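Local coordinates for protein pseudoazurin (Methylobacterium extorquens, PDB 1PMY) that binds a single copper ion and, like other blue copper proteins of the plastocyanin/azurin family, probably serves as a carrier of electrons in the periplasm, at residues E2-L8 / S30-T36; A21-P27 / V87-G93; G39-T44 / Y55-G61; M48-A53 / K70-G75. One frame throughout, in Å; residues are numbered along the deposited sequence.

Contacts 1 and 2 are parallel strand pairings, each laced by five backbone hydrogen bonds. They touch through apolar side chains, Ile31 against Val90 among them, so their inner faces meet in the core of the cupredoxin sandwich. Contact 2 lies nearest the centre of the chain; contacts 1, 3 and 4 lie farther out. Contacts 3 and 4 each set a loop segment against chain that is partly strand, with exposed residues such as Tyr55 in contact 3 and Lys70 in contact 4. Contact 3 leans on polar side chains and carries copper ligand His40, while contact 4 depends on a proline over a tyrosine ring. Strands 87-92 and 72-77 pair directly; contact 1 reaches the copper side through Met7.

Contact 1. Residues E2-L8 / S30-T36; sequences EVAVKML and SIKFLPT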
loop_
_atom_site.group_PDB
_atom_site.type_symbol
_atom_site.label_atom_id
_atom_site.label_comp_id
_atom_site.label_asym_id
_atom_site.label_seq_id
_atom_site.Cartn_x
_atom_site.Cartn_y
_atom_site.Cartn_z
ATOM N N GLU A 2 -4.725 11.373 -10.180
ATOM C CA GLU A 2 -4.693 9.924 -10.118
ATOM C C GLU A 2 -3.407 9.323 -10.616
ATOM O O GLU A 2 -2.920 9.627 -11.750
ATOM C CB GLU A 2 -5.812 9.265 -10.866
ATOM C CG GLU A 2 -5.760 7.722 -11.035
ATOM C CD GLU A 2 -6.875 7.417 -12.027
ATOM O OE1 GLU A 2 -8.043 7.490 -11.665
ATOM O OE2 GLU A 2 -6.426 7.269 -13.177
ATOM N N VAL A 3 -2.872 8.517 -9.729
ATOM C CA VAL A 3 -1.552 7.843 -9.879
ATOM C C VAL A 3 -1.857 6.362 -10.134
ATOM O O VAL A 3 -2.773 5.832 -9.497
ATOM C CB VAL A 3 -0.787 8.046 -8.518
ATOM C CG1 VAL A 3 0.459 7.243 -8.358
ATOM C CG2 VAL A 3 -0.543 9.553 -8.296
ATOM N N ALA A 4 -1.089 5.789 -11.028
ATOM C CA ALA A 4 -1.250 4.368 -11.338
ATOM C C ALA A 4 -0.091 3.597 -10.671
ATOM O O ALA A 4 1.080 3.946 -10.838
ATOM C CB ALA A 4 -1.090 4.268 -12.908
ATOM N N VAL A 5 -0.486 2.472 -10.145
ATOM C CA VAL A 5 0.291 1.461 -9.505
ATOM C C VAL A 5 -0.099 0.103 -10.147
ATOM O O VAL A 5 -1.298 -0.211 -10.252
ATOM C CB VAL A 5 -0.066 1.414 -7.972
ATOM C CG1 VAL A 5 0.681 0.233 -7.294
ATOM C CG2 VAL A 5 0.396 2.735 -7.375
ATOM N N LYS A 6 0.944 -0.560 -10.596
ATOM C CA LYS A 6 0.874 -1.860 -11.224
ATOM C C LYS A 6 1.004 -3.011 -10.180
ATOM O O LYS A 6 1.856 -2.935 -9.302
ATOM C CB LYS A 6 1.973 -2.134 -12.229
ATOM C CG LYS A 6 2.493 -1.127 -13.174
ATOM C CD LYS A 6 1.700 -0.112 -13.890
ATOM C CE LYS A 6 1.100 1.050 -13.117
ATOM N NZ LYS A 6 2.237 1.931 -12.565
ATOM N N MET A 7 0.209 -4.036 -10.382
ATOM C CA MET A 7 0.251 -5.289 -9.557
ATOM C C MET A 7 1.021 -6.331 -10.387
ATOM O O MET A 7 0.509 -6.779 -11.440
ATOM C CB MET A 7 -1.210 -5.665 -9.251
ATOM C CG MET A 7 -1.756 -4.488 -8.419
ATOM S SD MET A 7 -3.430 -4.934 -7.804
ATOM C CE MET A 7 -4.222 -5.064 -9.400
ATOM N N LEU A 8 2.210 -6.623 -9.941
ATOM C CA LEU A 8 3.136 -7.492 -10.707
ATOM C C LEU A 8 3.622 -8.760 -9.994
ATOM O O LEU A 8 3.858 -8.804 -8.827
ATOM C CB LEU A 8 4.410 -6.680 -11.036
ATOM C CG LEU A 8 4.276 -5.411 -11.836
ATOM C CD1 LEU A 8 5.453 -4.468 -11.617
ATOM C CD2 LEU A 8 3.958 -5.641 -13.262
ATOM N N SER A 30 -6.278 10.031 -5.985
ATOM C CA SER A 30 -6.680 8.632 -6.085
ATOM C C SER A 30 -5.500 7.829 -6.641
ATOM O O SER A 30 -4.510 8.296 -7.285
ATOM C CB SER A 30 -7.998 8.474 -6.810
ATOM O OG SER A 30 -7.782 8.827 -8.176
ATOM N N ILE A 31 -5.558 6.503 -6.375
ATOM C CA ILE A 31 -4.611 5.584 -7.041
ATOM C C ILE A 31 -5.496 4.662 -7.907
ATOM O O ILE A 31 -6.505 4.217 -7.413
ATOM C CB ILE A 31 -3.776 4.704 -6.018
ATOM C CG1 ILE A 31 -2.792 5.599 -5.239
ATOM C CG2 ILE A 31 -3.036 3.524 -6.701
ATOM C CD1 ILE A 31 -2.121 4.898 -3.967
ATOM N N LYS A 32 -4.996 4.403 -9.100
ATOM C CA LYS A 32 -5.639 3.319 -9.895
ATOM C C LYS A 32 -4.610 2.159 -9.854
ATOM O O LYS A 32 -3.430 2.234 -10.338
ATOM C CB LYS A 32 -5.825 3.800 -11.334
ATOM C CG LYS A 32 -6.602 2.787 -12.194
ATOM C CD LYS A 32 -6.766 3.385 -13.640
ATOM C CE LYS A 32 -8.148 4.026 -13.786
ATOM N NZ LYS A 32 -9.208 2.963 -14.005
ATOM N N PHE A 33 -5.010 1.037 -9.322
ATOM C CA PHE A 33 -4.163 -0.175 -9.207
ATOM C C PHE A 33 -4.496 -0.992 -10.501
ATOM O O PHE A 33 -5.672 -1.194 -10.702
ATOM C CB PHE A 33 -4.615 -1.035 -7.990
ATOM C CG PHE A 33 -4.163 -0.355 -6.699
ATOM C CD1 PHE A 33 -2.920 -0.560 -6.218
ATOM C CD2 PHE A 33 -5.114 0.503 -6.049
ATOM C CE1 PHE A 33 -2.498 0.079 -5.060
ATOM C CE2 PHE A 33 -4.753 1.052 -4.821
ATOM C CZ PHE A 33 -3.433 0.883 -4.354
ATOM N N LEU A 34 -3.433 -1.271 -11.251
ATOM C CA LEU A 34 -3.614 -1.957 -12.546
ATOM C C LEU A 34 -3.249 -3.423 -12.470
ATOM O O LEU A 34 -2.125 -3.702 -12.091
ATOM C CB LEU A 34 -2.690 -1.188 -13.535
ATOM C CG LEU A 34 -3.164 0.264 -13.823
ATOM C CD1 LEU A 34 -2.053 0.959 -14.598
ATOM C CD2 LEU A 34 -4.496 0.276 -14.501
ATOM N N PRO A 35 -4.171 -4.269 -12.935
ATOM C CA PRO A 35 -3.921 -5.708 -12.945
ATOM C C PRO A 35 -2.989 -6.087 -14.085
ATOM O O PRO A 35 -3.376 -6.929 -14.920
ATOM C CB PRO A 35 -5.357 -6.285 -13.054
ATOM C CG PRO A 35 -6.051 -5.277 -13.973
ATOM C CD PRO A 35 -5.530 -3.910 -13.452
ATOM N N THR A 36 -1.783 -5.621 -14.117
ATOM C CA THR A 36 -0.726 -5.902 -15.087
ATOM C C THR A 36 -0.640 -7.400 -15.236
ATOM O O THR A 36 -0.605 -8.029 -16.324
ATOM C CB THR A 36 0.654 -5.229 -14.844
ATOM O OG1 THR A 36 0.451 -3.836 -14.496
ATOM C CG2 THR A 36 1.636 -5.341 -16.062
#
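Val5 and Phe33 lie side by side and point the same way, with Val5 CG1 3.8 Å from Phe33 CD1 in an oblique approach to the ring. The other methyl of Val5, CG2, meets Ile31 CG2 at 3.6 Å, and this isoleucine methyl in turn sits over the centre of the Phe33 ring. Met7 crosses Phe33 at about a right angle: CG, anti to the carbonyl carbon (chi1 -63°), starts the chain across toward Phe33, and the turn about CG-SD brings CE to 3.6 Å from Pro35 CA. On the face of Ala4 and Lys6 the contacts are more mixed. Lys6 folds back along its own strand, so that NZ reaches Ala4 O at 2.9 Å from above the carbonyl plane, while CE packs tightly against Leu34 CD1 at 3.5 Å. With Lys6 cut back to alanine, Leu34 CD1 would probably lose its aliphatic neighbour and Ala4 O this donor. Glu2 slants across the stem of Lys32, whose amino group forms its salt bridge with Glu63. Between the two layers of side chains run five backbone bonds of the parallel pair, among them Leu34 N to Val5 O at 2.6 Å. Strand 17-25 borders strand 2-8 and touches Val3 and Met7, strand 64-67 borders strand 30-34, and Met7 also reaches His40 of the copper site.

Contact 2. Residues A21-P27 / V87-G93; sequences ALVRLKP and VALVVVG
Val87 leads in near Ala21, and Ala88 follows with its CB 3.5 Å from Ala21 O. The same carbonyl accepts the amide of Leu89 at 2.7 Å (Leu89 N to Ala21 O), the first rung of a parallel ladder. Leu89 answers through its own carbonyl, which receives Val23 N and is brushed by Leu22 CD1. Val90 turns to the face shared with Val23 and Leu25, where its CG1 meets Leu25 CD1 at 3.9 Å as the two side chains slant across each other. Val91 lies on the face of Leu22, Leu89 and Arg24: with CG1 anti to the carbonyl carbon (chi1 -50°), CG2 falls between that carbon and the backbone N and comes 3.6 Å from Arg24 CG, running alongside it. The guanidinium continues beyond this stem to the carbonyl of Gln121. Val92 sets CG1 by the backbone of Pro27, 3.9 Å from Pro27 N. Gly93 closes the ladder, its N bonding Leu25 O at 2.8 Å. The chemistry is divided: backbone amides and carbonyls satisfy one another along the seam, the side chains add mostly apolar packing, and one bound water donates to Leu25 O and Gly93 O at the Gly93 end.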
loop_
_atom_site.group_PDB
_atom_site.type_symbol
_atom_site.label_atom_id
_atom_site.label_comp_id
_atom_site.label_asym_id
_atom_site.label_seq_id
_atom_site.Cartn_x
_atom_site.Cartn_y
_atom_site.Cartn_z
ATOM N N ALA A 21 6.054 0.995 -4.947
ATOM C CA ALA A 21 5.640 0.426 -3.633
ATOM C C ALA A 21 5.434 1.540 -2.627
ATOM O O ALA A 21 4.761 1.343 -1.540
ATOM C CB ALA A 21 6.722 -0.574 -3.224
ATOM N N LEU A 22 5.917 2.733 -2.906
ATOM C CA LEU A 22 5.786 3.947 -2.093
ATOM C C LEU A 22 5.196 5.089 -2.951
ATOM O O LEU A 22 5.745 5.408 -4.009
ATOM C CB LEU A 22 7.112 4.236 -1.374
ATOM C CG LEU A 22 7.084 5.621 -0.669
ATOM C CD1 LEU A 22 6.169 5.629 0.497
ATOM C CD2 LEU A 22 8.502 6.020 -0.348
ATOM N N VAL A 23 4.044 5.543 -2.524
ATOM C CA VAL A 23 3.274 6.580 -3.175
ATOM C C VAL A 23 3.041 7.794 -2.274
ATOM O O VAL A 23 2.428 7.644 -1.199
ATOM C CB VAL A 23 1.870 6.012 -3.652
ATOM C CG1 VAL A 23 1.194 7.112 -4.494
ATOM C CG2 VAL A 23 2.076 4.790 -4.577
ATOM N N ARG A 24 3.379 8.967 -2.772
ATOM C CA ARG A 24 3.133 10.255 -2.056
ATOM C C ARG A 24 1.944 10.945 -2.690
ATOM O O ARG A 24 2.040 11.146 -3.922
ATOM C CB ARG A 24 4.384 11.081 -1.960
ATOM C CG ARG A 24 5.566 10.386 -1.283
ATOM C CD ARG A 24 6.817 11.234 -1.316
ATOM N NE ARG A 24 8.048 10.375 -1.340
ATOM C CZ ARG A 24 8.789 10.157 -0.259
ATOM N NH1 ARG A 24 8.522 10.753 0.901
ATOM N NH2 ARG A 24 9.823 9.295 -0.295
ATOM N N LEU A 25 0.880 11.251 -2.027
ATOM C CA LEU A 25 -0.344 11.844 -2.576
ATOM C C LEU A 25 -0.737 13.052 -1.712
ATOM O O LEU A 25 -0.328 13.179 -0.583
ATOM C CB LEU A 25 -1.516 10.829 -2.345
ATOM C CG LEU A 25 -1.462 9.516 -3.121
ATOM C CD1 LEU A 25 -2.780 8.760 -2.933
ATOM C CD2 LEU A 25 -1.291 9.781 -4.594
ATOM N N LYS A 26 -1.656 13.804 -2.296
ATOM C CA LYS A 26 -2.290 14.939 -1.646
ATOM C C LYS A 26 -3.724 14.486 -1.375
ATOM O O LYS A 26 -4.171 13.559 -2.065
ATOM C CB LYS A 26 -2.400 16.162 -2.582
ATOM C CG LYS A 26 -0.973 16.722 -2.845
ATOM C CD LYS A 26 -1.015 18.233 -2.619
ATOM C CE LYS A 26 -1.373 18.605 -1.142
ATOM N NZ LYS A 26 -1.937 20.015 -1.209
ATOM N N PRO A 27 -4.338 15.107 -0.388
ATOM C CA PRO A 27 -5.740 14.767 -0.077
ATOM C C PRO A 27 -6.557 15.036 -1.353
ATOM O O PRO A 27 -6.377 16.062 -2.044
ATOM C CB PRO A 27 -6.075 15.694 1.094
ATOM C CG PRO A 27 -4.872 16.434 1.460
ATOM C CD PRO A 27 -3.828 16.222 0.414
ATOM N N VAL A 87 3.251 -5.737 -0.539
ATOM C CA VAL A 87 2.782 -4.610 0.254
ATOM C C VAL A 87 3.148 -3.273 -0.371
ATOM O O VAL A 87 4.147 -3.222 -1.117
ATOM C CB VAL A 87 3.308 -4.735 1.741
ATOM C CG1 VAL A 87 2.657 -5.927 2.425
ATOM C CG2 VAL A 87 4.842 -4.859 1.747
ATOM N N ALA A 88 2.455 -2.251 -0.042
ATOM C CA ALA A 88 2.722 -0.896 -0.486
ATOM C C ALA A 88 2.381 0.057 0.714
ATOM O O ALA A 88 1.509 -0.230 1.546
ATOM C CB ALA A 88 1.775 -0.542 -1.634
ATOM N N LEU A 89 3.021 1.203 0.570
ATOM C CA LEU A 89 2.810 2.280 1.585
ATOM C C LEU A 89 2.381 3.563 0.854
ATOM O O LEU A 89 3.062 3.933 -0.156
ATOM C CB LEU A 89 4.115 2.353 2.359
ATOM C CG LEU A 89 4.174 3.258 3.541
ATOM C CD1 LEU A 89 3.354 2.606 4.671
ATOM C CD2 LEU A 89 5.664 3.286 4.007
ATOM N N VAL A 90 1.329 4.131 1.344
ATOM C CA VAL A 90 0.695 5.356 0.831
ATOM C C VAL A 90 0.777 6.465 1.864
ATOM O O VAL A 90 0.270 6.259 2.980
ATOM C CB VAL A 90 -0.760 5.133 0.316
ATOM C CG1 VAL A 90 -1.382 6.392 -0.225
ATOM C CG2 VAL A 90 -0.728 3.974 -0.689
ATOM N N VAL A 91 1.339 7.600 1.461
ATOM C CA VAL A 91 1.431 8.769 2.381
ATOM C C VAL A 91 0.604 9.865 1.734
ATOM O O VAL A 91 0.726 10.211 0.584
ATOM C CB VAL A 91 2.799 9.164 2.842
ATOM C CG1 VAL A 91 3.524 7.843 3.392
ATOM C CG2 VAL A 91 3.786 9.527 1.748
ATOM N N VAL A 92 -0.352 10.346 2.546
ATOM C CA VAL A 92 -1.306 11.344 2.091
ATOM C C VAL A 92 -1.065 12.644 2.858
ATOM O O VAL A 92 -1.309 12.613 4.093
ATOM C CB VAL A 92 -2.769 10.845 2.254
ATOM C CG1 VAL A 92 -3.801 11.891 1.757
ATOM C CG2 VAL A 92 -2.984 9.547 1.502
ATOM N N GLY A 93 -0.867 13.736 2.157
ATOM C CA GLY A 93 -0.746 15.040 2.904
ATOM C C GLY A 93 0.450 14.988 3.839
ATOM O O GLY A 93 1.383 14.254 3.612
HETATM O O HOH W 1 2.312 13.474 0.953
#

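Contact 3. Residues G39-T44 / Y55-G61; sequences GHNVET and YVKTTVG. With CU (copper (II) ion), chain B.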
loop_
_atom_site.group_PDB
_atom_site.type_symbol
_atom_site.label_atom_id
_atom_site.label_comp_id
_atom_site.label_asym_id
_atom_site.label_seq_id
_atom_site.Cartn_x
_atom_site.Cartn_y
_atom_site.Cartn_z
ATOM N N GLY A 39 -4.399 -12.077 -10.681
ATOM C CA GLY A 39 -4.255 -12.772 -9.383
ATOM C C GLY A 39 -3.803 -11.852 -8.230
ATOM O O GLY A 39 -3.366 -12.436 -7.237
ATOM N N HIS A 40 -3.868 -10.582 -8.388
ATOM C CA HIS A 40 -3.496 -9.634 -7.303
ATOM C C HIS A 40 -4.693 -8.834 -6.849
ATOM O O HIS A 40 -5.627 -8.646 -7.653
ATOM C CB HIS A 40 -2.301 -8.796 -7.704
ATOM C CG HIS A 40 -1.092 -9.531 -8.117
ATOM N ND1 HIS A 40 -0.188 -10.268 -7.396
ATOM C CD2 HIS A 40 -0.630 -9.634 -9.430
ATOM C CE1 HIS A 40 0.750 -10.757 -8.149
ATOM N NE2 HIS A 40 0.515 -10.362 -9.373
ATOM N N ASN A 41 -4.645 -8.366 -5.592
ATOM C CA ASN A 41 -5.700 -7.411 -5.124
ATOM C C ASN A 41 -4.956 -6.384 -4.231
ATOM O O ASN A 41 -3.746 -6.487 -4.011
ATOM C CB ASN A 41 -6.939 -7.954 -4.529
ATOM C CG ASN A 41 -6.780 -8.466 -3.084
ATOM O OD1 ASN A 41 -5.588 -8.647 -2.712
ATOM N ND2 ASN A 41 -7.914 -8.389 -2.413
ATOM N N VAL A 42 -5.801 -5.583 -3.599
ATOM C CA VAL A 42 -5.356 -4.577 -2.632
ATOM C C VAL A 42 -6.324 -4.636 -1.413
ATOM O O VAL A 42 -7.577 -4.692 -1.535
ATOM C CB VAL A 42 -5.459 -3.148 -3.300
ATOM C CG1 VAL A 42 -4.796 -2.166 -2.294
ATOM C CG2 VAL A 42 -4.534 -3.110 -4.554
ATOM N N GLU A 43 -5.681 -4.672 -0.263
ATOM C CA GLU A 43 -6.516 -4.724 0.985
ATOM C C GLU A 43 -5.783 -3.981 2.061
ATOM O O GLU A 43 -4.516 -4.054 2.201
ATOM C CB GLU A 43 -6.839 -6.156 1.426
ATOM C CG GLU A 43 -7.649 -6.286 2.714
ATOM C CD GLU A 43 -8.135 -7.657 3.087
ATOM O OE1 GLU A 43 -7.887 -8.542 2.280
ATOM O OE2 GLU A 43 -8.795 -7.848 4.112
ATOM N N THR A 44 -6.579 -3.276 2.834
ATOM C CA THR A 44 -5.974 -2.528 3.994
ATOM C C THR A 44 -5.236 -3.560 4.920
ATOM O O THR A 44 -5.762 -4.696 5.091
ATOM C CB THR A 44 -7.205 -1.982 4.838
ATOM O OG1 THR A 44 -7.902 -1.045 3.968
ATOM C CG2 THR A 44 -6.839 -1.354 6.202
ATOM N N TYR A 55 -12.244 0.887 5.014
ATOM C CA TYR A 55 -11.428 -0.354 4.811
ATOM C C TYR A 55 -11.578 -0.669 3.306
ATOM O O TYR A 55 -12.695 -0.551 2.776
ATOM C CB TYR A 55 -12.123 -1.474 5.661
ATOM C CG TYR A 55 -11.266 -2.731 5.740
ATOM C CD1 TYR A 55 -10.248 -2.834 6.682
ATOM C CD2 TYR A 55 -11.423 -3.754 4.794
ATOM C CE1 TYR A 55 -9.468 -3.998 6.735
ATOM C CE2 TYR A 55 -10.641 -4.919 4.843
ATOM C CZ TYR A 55 -9.627 -5.001 5.785
ATOM O OH TYR A 55 -8.805 -6.101 5.890
ATOM N N VAL A 56 -10.442 -1.006 2.716
ATOM C CA VAL A 56 -10.399 -1.337 1.278
ATOM C C VAL A 56 -10.142 -2.840 1.120
ATOM O O VAL A 56 -9.265 -3.375 1.837
ATOM C CB VAL A 56 -9.212 -0.534 0.644
ATOM C CG1 VAL A 56 -8.955 -0.906 -0.818
ATOM C CG2 VAL A 56 -9.403 0.948 0.866
ATOM N N LYS A 57 -10.915 -3.440 0.235
ATOM C CA LYS A 57 -10.752 -4.843 -0.086
ATOM C C LYS A 57 -11.333 -4.998 -1.523
ATOM O O LYS A 57 -12.501 -5.110 -1.741
ATOM C CB LYS A 57 -11.464 -5.854 0.811
ATOM C CG LYS A 57 -10.851 -7.206 0.492
ATOM C CD LYS A 57 -11.575 -8.429 0.488
ATOM C CE LYS A 57 -12.555 -8.897 1.479
ATOM N NZ LYS A 57 -13.773 -9.476 0.748
ATOM N N THR A 58 -10.384 -5.076 -2.457
ATOM C CA THR A 58 -10.699 -5.159 -3.867
ATOM C C THR A 58 -10.800 -6.608 -4.333
ATOM O O THR A 58 -10.351 -7.490 -3.653
ATOM C CB THR A 58 -9.757 -4.250 -4.779
ATOM O OG1 THR A 58 -8.383 -4.775 -4.789
ATOM C CG2 THR A 58 -9.746 -2.809 -4.165
ATOM N N THR A 59 -11.400 -6.730 -5.508
ATOM C CA THR A 59 -11.558 -8.048 -6.176
ATOM C C THR A 59 -10.326 -8.348 -7.001
ATOM O O THR A 59 -9.634 -7.584 -7.706
ATOM C CB THR A 59 -12.815 -7.986 -7.140
ATOM O OG1 THR A 59 -13.926 -7.666 -6.272
ATOM C CG2 THR A 59 -12.953 -9.344 -7.863
ATOM N N VAL A 60 -9.901 -9.605 -6.709
ATOM C CA VAL A 60 -8.717 -10.143 -7.353
ATOM C C VAL A 60 -8.782 -10.074 -8.908
ATOM O O VAL A 60 -9.825 -10.425 -9.484
ATOM C CB VAL A 60 -8.360 -11.487 -6.761
ATOM C CG1 VAL A 60 -7.242 -12.142 -7.609
ATOM C CG2 VAL A 60 -7.939 -11.482 -5.315
ATOM N N GLY A 61 -7.691 -9.608 -9.467
ATOM C CA GLY A 61 -7.544 -9.516 -10.932
ATOM C C GLY A 61 -8.267 -8.368 -11.610
ATOM O O GLY A 61 -8.236 -8.278 -12.865
HETATM CU CU CU B . -0.500 -10.311 -5.352
#
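The copper site of this cupredoxin draws one ligand from residues 39-44, which run antiparallel to the extended loop 55-61. His40 binds copper through ND1 at 2.1 Å, with Cys78, His81 and Met86 completing the site, and the backbone carbonyl of His40 accepts Gly61 N. Next to it, Asn41 aims its amide across the contact: ND2 donates to Thr58 O at 2.9 Å with the acceptor in the amide plane, while OD1 takes the amide of Ala79. Thr58 replies with OG1, which accepts Val42 N at 3.0 Å, and its own N reaches Val42 O. At the far end Thr44 OG1 receives Val56 N at 2.8 Å, and Thr44 CB lies over one face of the Tyr55 ring, 3.9 Å from its centroid, as a CH-pi contact. The chain of Glu43, extended with CG anti to the backbone N (chi1 178°), brings OE2 to the ring edge, where Tyr55 OH donates a very short 2.5 Å bond; the planes of carboxylate and ring are 80° apart. Replacing Glu43 by an alanine would probably leave the Tyr55 hydroxyl without its acceptor and the ring freer to swing. In all, side-chain groups of Asn41, Thr58, Thr44, Glu43 and Tyr55 supply four of the seven hydrogen bonds and the backbone the other three, and the Asn41 amide joins loop 55-61 to the chain just after copper ligand Cys78.

Contact 4. Residues M48-A53 / K70-G75; sequences MAPDGA and KEGVYG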
loop_
_atom_site.group_PDB
_atom_site.type_symbol
_atom_site.label_atom_id
_atom_site.label_comp_id
_atom_site.label_asym_id
_atom_site.label_seq_id
_atom_site.Cartn_x
_atom_site.Cartn_y
_atom_site.Cartn_z
ATOM N N MET A 48 -2.822 -0.093 10.027
ATOM C CA MET A 48 -1.945 0.742 9.154
ATOM C C MET A 48 -2.852 1.710 8.345
ATOM O O MET A 48 -2.843 1.691 7.103
ATOM C CB MET A 48 -0.968 -0.016 8.226
ATOM C CG MET A 48 -0.042 -0.894 8.972
ATOM S SD MET A 48 1.072 -1.793 7.868
ATOM C CE MET A 48 2.297 -0.491 7.591
ATOM N N ALA A 49 -3.591 2.558 9.072
ATOM C CA ALA A 49 -4.484 3.545 8.417
ATOM C C ALA A 49 -4.930 4.625 9.394
ATOM O O ALA A 49 -5.192 4.264 10.567
ATOM C CB ALA A 49 -5.721 2.865 7.829
ATOM N N PRO A 50 -5.117 5.828 8.897
ATOM C CA PRO A 50 -5.601 6.887 9.827
ATOM C C PRO A 50 -7.021 6.530 10.205
ATOM O O PRO A 50 -7.792 5.846 9.550
ATOM C CB PRO A 50 -5.353 8.161 9.056
ATOM C CG PRO A 50 -5.496 7.760 7.614
ATOM C CD PRO A 50 -4.886 6.323 7.550
ATOM N N ASP A 51 -7.393 6.992 11.420
ATOM C CA ASP A 51 -8.733 6.675 11.957
ATOM C C ASP A 51 -9.742 7.395 11.092
ATOM O O ASP A 51 -9.413 8.498 10.640
ATOM C CB ASP A 51 -8.827 6.778 13.470
ATOM C CG ASP A 51 -8.288 8.048 14.023
ATOM O OD1 ASP A 51 -8.555 9.090 13.339
ATOM O OD2 ASP A 51 -7.588 8.022 15.096
ATOM N N GLY A 52 -10.807 6.693 10.780
ATOM C CA GLY A 52 -11.800 7.351 9.869
ATOM C C GLY A 52 -11.692 6.905 8.432
ATOM O O GLY A 52 -12.691 7.081 7.695
ATOM N N ALA A 53 -10.543 6.365 8.006
ATOM C CA ALA A 53 -10.403 5.865 6.621
ATOM C C ALA A 53 -11.259 4.597 6.449
ATOM O O ALA A 53 -11.394 3.734 7.370
ATOM C CB ALA A 53 -8.952 5.666 6.302
ATOM N N LYS A 70 -8.463 11.305 3.948
ATOM C CA LYS A 70 -7.858 11.536 5.270
ATOM C C LYS A 70 -6.372 11.577 5.109
ATOM O O LYS A 70 -5.822 10.629 4.445
ATOM C CB LYS A 70 -8.212 10.423 6.247
ATOM C CG LYS A 70 -9.690 10.044 6.357
ATOM C CD LYS A 70 -10.402 10.968 7.321
ATOM C CE LYS A 70 -11.941 10.652 7.172
ATOM N NZ LYS A 70 -12.603 11.462 8.241
ATOM N N GLU A 71 -5.665 12.493 5.657
ATOM C CA GLU A 71 -4.169 12.492 5.577
ATOM C C GLU A 71 -3.565 11.458 6.541
ATOM O O GLU A 71 -4.203 11.087 7.561
ATOM C CB GLU A 71 -3.664 13.874 5.996
ATOM C CG GLU A 71 -4.120 14.986 4.998
ATOM C CD GLU A 71 -3.319 16.239 5.299
ATOM O OE1 GLU A 71 -2.316 16.288 5.981
ATOM O OE2 GLU A 71 -3.757 17.223 4.761
ATOM N N GLY A 72 -2.368 11.012 6.236
ATOM C CA GLY A 72 -1.707 10.008 7.097
ATOM C C GLY A 72 -1.078 8.903 6.249
ATOM O O GLY A 72 -0.928 9.029 5.037
ATOM N N VAL A 73 -0.647 7.868 6.945
ATOM C CA VAL A 73 0.090 6.731 6.473
ATOM C C VAL A 73 -0.807 5.485 6.368
ATOM O O VAL A 73 -1.582 5.196 7.313
ATOM C CB VAL A 73 1.234 6.418 7.531
ATOM C CG1 VAL A 73 2.151 5.314 7.041
ATOM C CG2 VAL A 73 2.096 7.725 7.635
ATOM N N TYR A 74 -0.789 4.889 5.182
ATOM C CA TYR A 74 -1.659 3.714 4.894
ATOM C C TYR A 74 -0.759 2.531 4.479
ATOM O O TYR A 74 0.167 2.781 3.661
ATOM C CB TYR A 74 -2.482 4.068 3.662
ATOM C CG TYR A 74 -3.544 5.116 3.879
ATOM C CD1 TYR A 74 -3.187 6.484 3.944
ATOM C CD2 TYR A 74 -4.870 4.739 4.040
ATOM C CE1 TYR A 74 -4.249 7.420 4.096
ATOM C CE2 TYR A 74 -5.889 5.682 4.227
ATOM C CZ TYR A 74 -5.546 7.048 4.250
ATOM O OH TYR A 74 -6.559 7.976 4.353
ATOM N N GLY A 75 -1.050 1.331 4.961
ATOM C CA GLY A 75 -0.275 0.163 4.457
ATOM C C GLY A 75 -1.360 -0.743 3.767
ATOM O O GLY A 75 -2.490 -0.776 4.341
HETATM O O HOH W 2 -4.544 1.204 4.805
HETATM O O HOH W 3 -14.826 8.832 8.297
#
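A type II beta turn, Pro50 to Ala53, folds down onto the start of strand 72-77, and the heart of the contact is a CH-pi contact between proline and tyrosine. Pro50 crosses the Tyr74 side chain at about a right angle and lays CD over the centre of the ring, 3.5 Å from the centroid and 15° off its normal. Its CG stands 3.4 Å from Tyr74 CZ, and Ala53 CB adds an oblique contact to CE2 at 3.7 Å. The ring is held by its own segment too: Tyr74 OH donates to Lys70 O at 2.8 Å, with that carbonyl oxygen in the ring plane at its edge. Lys70, bent at chi2 (-84°), runs its carbons past the turn, where CE lies 3.7 Å from Gly52 O. At the other end Gly75 N bonds Met48 O at 2.8 Å, and a water bridges Met48 O and Gly75 O. Gly75 has no side chain, and the Met48 side chain passes close by; a CB there would clash with its sulfur. Farther out, Met48 and Val73 both pack on Phe119 of helix 109-120, Val73 touches helix 99-103, and Tyr74 rests on Val90 and Val92 of the adjoining strand 87-92, with Phe68 edge-to-face to its ring.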